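Local coordinates for protein HPV18 E7 (Human papillomavirus type 18, PDB 6IWD) that probably drives quiescent host cells into the cell cycle so that the virus can replicate its genome, this chain being its zinc-binding C-terminal domain, at residues C13-C16 against K17-A20; F46-P49 against W50-S53; D32-A35 against F36-L39. All blocks are in the same frame, centred on the assembly; numbering follows the deposited sequence.

Contact 1: residues C13-C16 against K17-A20; sequences CMCC and KCEA. With ZN (zinc ion), chain F.
Cys-15 and Cys-18 both bind the zinc ion, Cys-15 SG at 2.5 Å and Cys-18 SG at 2.3 Å from the metal. Two backbone N-H groups also point at the sulfurs and would help offset their negative charge: Lys-17 N reaches Cys-15 SG at 3.2 Å with an N-H...S angle of 159°, and Ala-20 N gives a long hydrogen bond of 3.5 Å to Cys-18 SG. A chi1 of 175° sets the Cys-15 sulfur beside its carbonyl carbon, facing the Lys-17 N-H and the zinc. Residues 15-18 form a CxxC turn of zinc-knuckle type, between strand 7-14 and the antiparallel strand 21-28; Cys-48 and Cys-51 complete the four-sulfur site. Its base is closed by a backbone bond, Cys-15 N to Ala-20 O at 2.8 Å and almost straight at 175°. Lys-17 folds back over its neighbour, its NZ 3.2 Å from Cys-16 O and well above that carbonyl's plane, while NZ also forms a salt bridge with Glu-27 of the second subunit. Apolar contact is made by Met-14, which runs beside Glu-19 in the same direction, Met-14 SD lying 3.6 Å from Glu-19 CG. The carboxylate of Glu-19 goes elsewhere, OE1 accepting from the backbone of another protein's chain.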
loop_
_atom_site.group_PDB
_atom_site.type_symbol
_atom_site.label_atom_id
_atom_site.label_comp_id
_atom_site.label_asym_id
_atom_site.label_seq_id
_atom_site.Cartn_x
_atom_site.Cartn_y
_atom_site.Cartn_z
ATOM N N CYS B 13 -10.876 0.984 -13.663
ATOM C CA CYS B 13 -11.229 2.110 -12.814
ATOM C C CYS B 13 -11.748 3.227 -13.706
ATOM O O CYS B 13 -11.781 3.101 -14.933
ATOM C CB CYS B 13 -10.035 2.555 -11.959
ATOM S SG CYS B 13 -8.519 3.027 -12.888
ATOM N N MET B 14 -12.156 4.323 -13.077
ATOM C CA MET B 14 -12.697 5.482 -13.768
ATOM C C MET B 14 -11.730 6.654 -13.634
ATOM O O MET B 14 -11.150 6.869 -12.565
ATOM C CB MET B 14 -14.069 5.855 -13.191
ATOM C CG MET B 14 -14.847 6.900 -13.986
ATOM S SD MET B 14 -16.319 7.549 -13.123
ATOM C CE MET B 14 -15.538 8.308 -11.690
ATOM N N CYS B 15 -11.542 7.398 -14.722
ATOM C CA CYS B 15 -10.785 8.639 -14.630
ATOM C C CYS B 15 -11.460 9.587 -13.647
ATOM O O CYS B 15 -12.683 9.748 -13.651
ATOM C CB CYS B 15 -10.665 9.305 -15.999
ATOM S SG CYS B 15 -9.870 10.931 -15.916
ATOM N N CYS B 16 -10.656 10.213 -12.791
ATOM C CA CYS B 16 -11.223 11.113 -11.798
ATOM C C CYS B 16 -11.599 12.469 -12.375
ATOM O O CYS B 16 -12.078 13.327 -11.626
ATOM C CB CYS B 16 -10.258 11.292 -10.625
ATOM S SG CYS B 16 -8.639 11.966 -11.048
ATOM N N LYS B 17 -11.409 12.681 -13.677
ATOM C CA LYS B 17 -11.751 13.951 -14.301
ATOM C C LYS B 17 -12.878 13.865 -15.317
ATOM O O LYS B 17 -13.565 14.866 -15.528
ATOM C CB LYS B 17 -10.522 14.558 -14.994
ATOM C CG LYS B 17 -9.385 14.898 -14.050
ATOM C CD LYS B 17 -9.851 15.846 -12.954
ATOM C CE LYS B 17 -9.221 15.478 -11.624
ATOM N NZ LYS B 17 -10.174 15.612 -10.476
ATOM N N CYS B 18 -13.105 12.706 -15.944
ATOM C CA CYS B 18 -13.972 12.681 -17.117
ATOM C C CYS B 18 -14.836 11.435 -17.268
ATOM O O CYS B 18 -15.444 11.263 -18.334
ATOM C CB CYS B 18 -13.138 12.830 -18.385
ATOM S SG CYS B 18 -12.447 11.264 -18.945
ATOM N N GLU B 19 -14.899 10.551 -16.275
ATOM C CA GLU B 19 -15.792 9.392 -16.277
ATOM C C GLU B 19 -15.373 8.299 -17.262
ATOM O O GLU B 19 -16.014 7.238 -17.294
ATOM C CB GLU B 19 -17.248 9.792 -16.572
ATOM C CG GLU B 19 -18.319 9.148 -15.707
ATOM C CD GLU B 19 -19.652 9.883 -15.814
ATOM O OE1 GLU B 19 -20.694 9.230 -16.044
ATOM O OE2 GLU B 19 -19.655 11.122 -15.675
ATOM N N ALA B 20 -14.335 8.507 -18.069
ATOM C CA ALA B 20 -13.888 7.448 -18.964
ATOM C C ALA B 20 -13.288 6.296 -18.166
ATOM O O ALA B 20 -12.689 6.495 -17.105
ATOM C CB ALA B 20 -12.858 7.971 -19.964
HETATM ZN ZN ZN F . -10.331 11.702 -18.295
#

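Contact 2: residues F46-P49 against W50-S53; sequences FVCP and WCAS. With ZN (zinc ion), chain F.
Cys-48 SG and Cys-51 SG hold the zinc ion at 2.2 and 2.4 Å respectively, and their sulfurs stand 3.6 Å apart as two corners of one site. Cys-48 is also the N-cap of helix 49-52: its SG accepts from Cys-51 N at 3.5 Å, long but nearly straight at 172°, so one sulfur serves both the metal and the first turn. Cys-48 SG sits between its own N and carbonyl carbon (chi1 73°), a rotamer that turns it back over the start of the helix toward that N-H. The backbone adds a second link, since Ala-52 N donates to Cys-48 O at 3.0 Å. Weaker bonds follow, from Ala-52 N and Ser-53 N to Pro-49 O. At the C-terminal end Trp-50 O receives both Ser-53 N and Ser-53 OG, from the same face of its carbonyl plane, and the hydroxyl bond measures 3.0 Å between Ser-53 OG and Trp-50 O.

Packing is added on the side of Val-47. Val-47 CG1 lies 3.6 Å from Cys-51 CB and more loosely near the Ala-52 methyl, while Val-25 of the second subunit packs against both Val-47 and Ala-52. Cys-51 SG lies at the edge of the Trp-50 indole, in its plane, whereas the ring itself leads away from 46-49. With Cys-15 and Cys-18 as the other two ligands, this helix-capping CxxC turn is the second half of the Cys4 zinc site of the E7 C-terminal domain.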
loop_
_atom_site.group_PDB
_atom_site.type_symbol
_atom_site.label_atom_id
_atom_site.label_comp_id
_atom_site.label_asym_id
_atom_site.label_seq_id
_atom_site.Cartn_x
_atom_site.Cartn_y
_atom_site.Cartn_z
ATOM N N PHE B 46 -6.783 7.596 -10.837
ATOM C CA PHE B 46 -6.014 7.768 -12.060
ATOM C C PHE B 46 -6.673 8.775 -12.994
ATOM O O PHE B 46 -7.896 8.939 -13.006
ATOM C CB PHE B 46 -5.828 6.432 -12.777
ATOM C CG PHE B 46 -4.783 5.577 -12.149
ATOM C CD1 PHE B 46 -5.065 4.861 -10.993
ATOM C CD2 PHE B 46 -3.499 5.525 -12.681
ATOM C CE1 PHE B 46 -4.084 4.087 -10.385
ATOM C CE2 PHE B 46 -2.520 4.748 -12.091
ATOM C CZ PHE B 46 -2.809 4.023 -10.940
ATOM N N VAL B 47 -5.833 9.471 -13.756
ATOM C CA VAL B 47 -6.252 10.438 -14.762
ATOM C C VAL B 47 -5.997 9.822 -16.132
ATOM O O VAL B 47 -4.888 9.347 -16.403
ATOM C CB VAL B 47 -5.494 11.769 -14.609
ATOM C CG1 VAL B 47 -6.006 12.785 -15.604
ATOM C CG2 VAL B 47 -5.610 12.297 -13.178
ATOM N N CYS B 48 -7.020 9.826 -16.989
ATOM C CA CYS B 48 -6.875 9.229 -18.309
ATOM C C CYS B 48 -5.877 10.038 -19.135
ATOM O O CYS B 48 -5.528 11.162 -18.771
ATOM C CB CYS B 48 -8.237 9.125 -19.010
ATOM S SG CYS B 48 -8.987 10.664 -19.624
ATOM N N PRO B 49 -5.353 9.464 -20.224
ATOM C CA PRO B 49 -4.336 10.201 -20.994
ATOM C C PRO B 49 -4.840 11.519 -21.545
ATOM O O PRO B 49 -4.099 12.509 -21.541
ATOM C CB PRO B 49 -3.967 9.217 -22.109
ATOM C CG PRO B 49 -4.233 7.878 -21.510
ATOM C CD PRO B 49 -5.472 8.068 -20.679
ATOM N N TRP B 50 -6.094 11.569 -22.000
ATOM C CA TRP B 50 -6.611 12.810 -22.566
ATOM C C TRP B 50 -6.645 13.920 -21.523
ATOM O O TRP B 50 -6.117 15.016 -21.749
ATOM C CB TRP B 50 -8.001 12.597 -23.168
ATOM C CG TRP B 50 -8.425 13.809 -23.938
ATOM C CD1 TRP B 50 -8.253 14.024 -25.275
ATOM C CD2 TRP B 50 -9.032 14.998 -23.415
ATOM N NE1 TRP B 50 -8.732 15.261 -25.619
ATOM C CE2 TRP B 50 -9.213 15.880 -24.497
ATOM C CE3 TRP B 50 -9.449 15.397 -22.142
ATOM C CZ2 TRP B 50 -9.791 17.130 -24.349
ATOM C CZ3 TRP B 50 -10.016 16.636 -21.996
ATOM C CH2 TRP B 50 -10.186 17.492 -23.093
ATOM N N CYS B 51 -7.261 13.656 -20.366
ATOM C CA CYS B 51 -7.300 14.650 -19.298
ATOM C C CYS B 51 -5.911 15.018 -18.800
ATOM O O CYS B 51 -5.734 16.101 -18.229
ATOM C CB CYS B 51 -8.142 14.141 -18.134
ATOM S SG CYS B 51 -9.876 14.009 -18.530
ATOM N N ALA B 52 -4.930 14.137 -18.995
ATOM C CA ALA B 52 -3.565 14.437 -18.584
ATOM C C ALA B 52 -2.920 15.481 -19.488
ATOM O O ALA B 52 -2.035 16.221 -19.044
ATOM C CB ALA B 52 -2.736 13.152 -18.566
ATOM N N SER B 53 -3.354 15.564 -20.746
ATOM C CA SER B 53 -2.797 16.530 -21.692
ATOM C C SER B 53 -3.704 17.749 -21.833
ATOM O O SER B 53 -3.913 18.488 -20.871
ATOM C CB SER B 53 -2.567 15.872 -23.059
ATOM O OG SER B 53 -3.744 15.248 -23.543
HETATM ZN ZN ZN F . -10.331 11.702 -18.295
#

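Contact 3: residues D32-A35 against F36-L39; sequences DLRA and FQQL
Arg-34 and Gln-37 slant across one another on the alpha-helix 30-41, one turn apart, within a segment predicted to be a nuclear export signal. Their flat ends are turned only 24° from each other. Arg-34 NH1 gives a hydrogen bond of 3.0 Å to Gln-37 OE1, arriving in the amide's carbonyl plane on a lone pair, with OE1 at the guanidinium edge and 21° out of its plane. Bends at chi2 and chi3 fold the arginine toward the later turn, while Gln-37 runs extended beyond CG to meet it. Arg-34 NH1 additionally makes a salt bridge to an acidic side chain of another protein's chain, where Arg-34 NH2 and Gln-37 NE2 each hydrogen-bond to a polar side chain. At the amide's nitrogen end Leu-33 crosses the glutamine, its CG 4.0 Å from Gln-37 NE2.

Phe-36 points its ring away from 32-35, against Leu-24 and Met-11 and edge-to-face with Phe-40. Asp-32 instead faces the second subunit, its carboxylate hydrogen-bonded to Thr-43 and Asn-42 there. Along the helix backbone, hydrogen bonds hold the turn, the straightest being Gln-37 N to Leu-33 O, 2.9 Å with an N-H...O angle of 172°.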
loop_
_atom_site.group_PDB
_atom_site.type_symbol
_atom_site.label_atom_id
_atom_site.label_comp_id
_atom_site.label_asym_id
_atom_site.label_seq_id
_atom_site.Cartn_x
_atom_site.Cartn_y
_atom_site.Cartn_z
ATOM N N ASP B 32 0.704 -7.576 -3.135
ATOM C CA ASP B 32 0.835 -6.229 -3.691
ATOM C C ASP B 32 -0.399 -5.847 -4.500
ATOM O O ASP B 32 -0.768 -4.667 -4.551
ATOM C CB ASP B 32 2.105 -6.113 -4.540
ATOM C CG ASP B 32 3.390 -6.067 -3.691
ATOM O OD1 ASP B 32 3.362 -5.588 -2.529
ATOM O OD2 ASP B 32 4.442 -6.515 -4.196
ATOM N N LEU B 33 -1.070 -6.831 -5.104
ATOM C CA LEU B 33 -2.337 -6.554 -5.768
ATOM C C LEU B 33 -3.374 -6.059 -4.765
ATOM O O LEU B 33 -4.070 -5.071 -5.016
ATOM C CB LEU B 33 -2.838 -7.804 -6.503
ATOM C CG LEU B 33 -4.268 -7.644 -7.041
ATOM C CD1 LEU B 33 -4.353 -6.545 -8.079
ATOM C CD2 LEU B 33 -4.801 -8.953 -7.617
ATOM N N ARG B 34 -3.496 -6.740 -3.618
ATOM C CA ARG B 34 -4.461 -6.307 -2.605
ATOM C C ARG B 34 -4.134 -4.907 -2.109
ATOM O O ARG B 34 -5.033 -4.070 -1.941
ATOM C CB ARG B 34 -4.474 -7.284 -1.425
ATOM C CG ARG B 34 -5.647 -7.077 -0.481
ATOM C CD ARG B 34 -6.914 -7.568 -1.136
ATOM N NE ARG B 34 -6.938 -9.025 -1.135
ATOM C CZ ARG B 34 -7.536 -9.782 -2.052
ATOM N NH1 ARG B 34 -8.150 -9.244 -3.100
ATOM N NH2 ARG B 34 -7.481 -11.093 -1.929
ATOM N N ALA B 35 -2.845 -4.635 -1.873
ATOM C CA ALA B 35 -2.439 -3.312 -1.411
ATOM C C ALA B 35 -2.805 -2.233 -2.423
ATOM O O ALA B 35 -3.222 -1.130 -2.047
ATOM C CB ALA B 35 -0.936 -3.306 -1.127
ATOM N N PHE B 36 -2.638 -2.535 -3.714
ATOM C CA PHE B 36 -2.998 -1.613 -4.788
ATOM C C PHE B 36 -4.508 -1.382 -4.836
ATOM O O PHE B 36 -4.967 -0.238 -4.948
ATOM C CB PHE B 36 -2.471 -2.185 -6.110
ATOM C CG PHE B 36 -2.626 -1.275 -7.311
ATOM C CD1 PHE B 36 -2.432 0.091 -7.216
ATOM C CD2 PHE B 36 -2.893 -1.822 -8.560
ATOM C CE1 PHE B 36 -2.566 0.911 -8.347
ATOM C CE2 PHE B 36 -3.014 -1.012 -9.688
ATOM C CZ PHE B 36 -2.846 0.349 -9.581
ATOM N N GLN B 37 -5.296 -2.462 -4.745
ATOM C CA GLN B 37 -6.753 -2.338 -4.635
ATOM C C GLN B 37 -7.144 -1.425 -3.471
ATOM O O GLN B 37 -7.980 -0.529 -3.622
ATOM C CB GLN B 37 -7.376 -3.735 -4.478
ATOM C CG GLN B 37 -7.282 -4.604 -5.730
ATOM C CD GLN B 37 -7.671 -6.060 -5.482
ATOM O OE1 GLN B 37 -7.559 -6.571 -4.362
ATOM N NE2 GLN B 37 -8.128 -6.736 -6.537
ATOM N N GLN B 38 -6.513 -1.615 -2.307
ATOM C CA GLN B 38 -6.844 -0.799 -1.139
ATOM C C GLN B 38 -6.584 0.689 -1.388
ATOM O O GLN B 38 -7.324 1.542 -0.873
ATOM C CB GLN B 38 -6.057 -1.306 0.080
ATOM C CG GLN B 38 -6.344 -0.557 1.387
ATOM C CD GLN B 38 -7.817 -0.618 1.788
ATOM O OE1 GLN B 38 -8.403 -1.689 1.851
ATOM N NE2 GLN B 38 -8.413 0.537 2.055
ATOM N N LEU B 39 -5.571 1.023 -2.198
ATOM C CA LEU B 39 -5.294 2.437 -2.472
ATOM C C LEU B 39 -6.460 3.107 -3.192
ATOM O O LEU B 39 -6.746 4.284 -2.949
ATOM C CB LEU B 39 -4.000 2.580 -3.282
ATOM C CG LEU B 39 -2.735 2.141 -2.541
ATOM C CD1 LEU B 39 -1.452 2.450 -3.341
ATOM C CD2 LEU B 39 -2.684 2.793 -1.169
#

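Overall arrangement
Along the chain the order is contact 1, contact 3, contact 2, yet contacts 1 and 2 are neighbours in space, their centres about 9 Å apart, because both CxxC turns serve the same zinc ion. A probable hydrogen bond from Cys-16 N to Phe-46 O (3.0 Å) joins them as well. Contact 3 lies on helix 30-41, on the opposite side of the chain's centre, about 19 Å between centres from contact 1 and 22 Å from contact 2. It touches contact 2 through the rings of Phe-36 and Phe-46, with their CZ atoms 3.9 Å apart. Zinc thus ties the loop between strands 7-14 and 21-28 to the C-terminal helix, and all three contacts reach the second subunit.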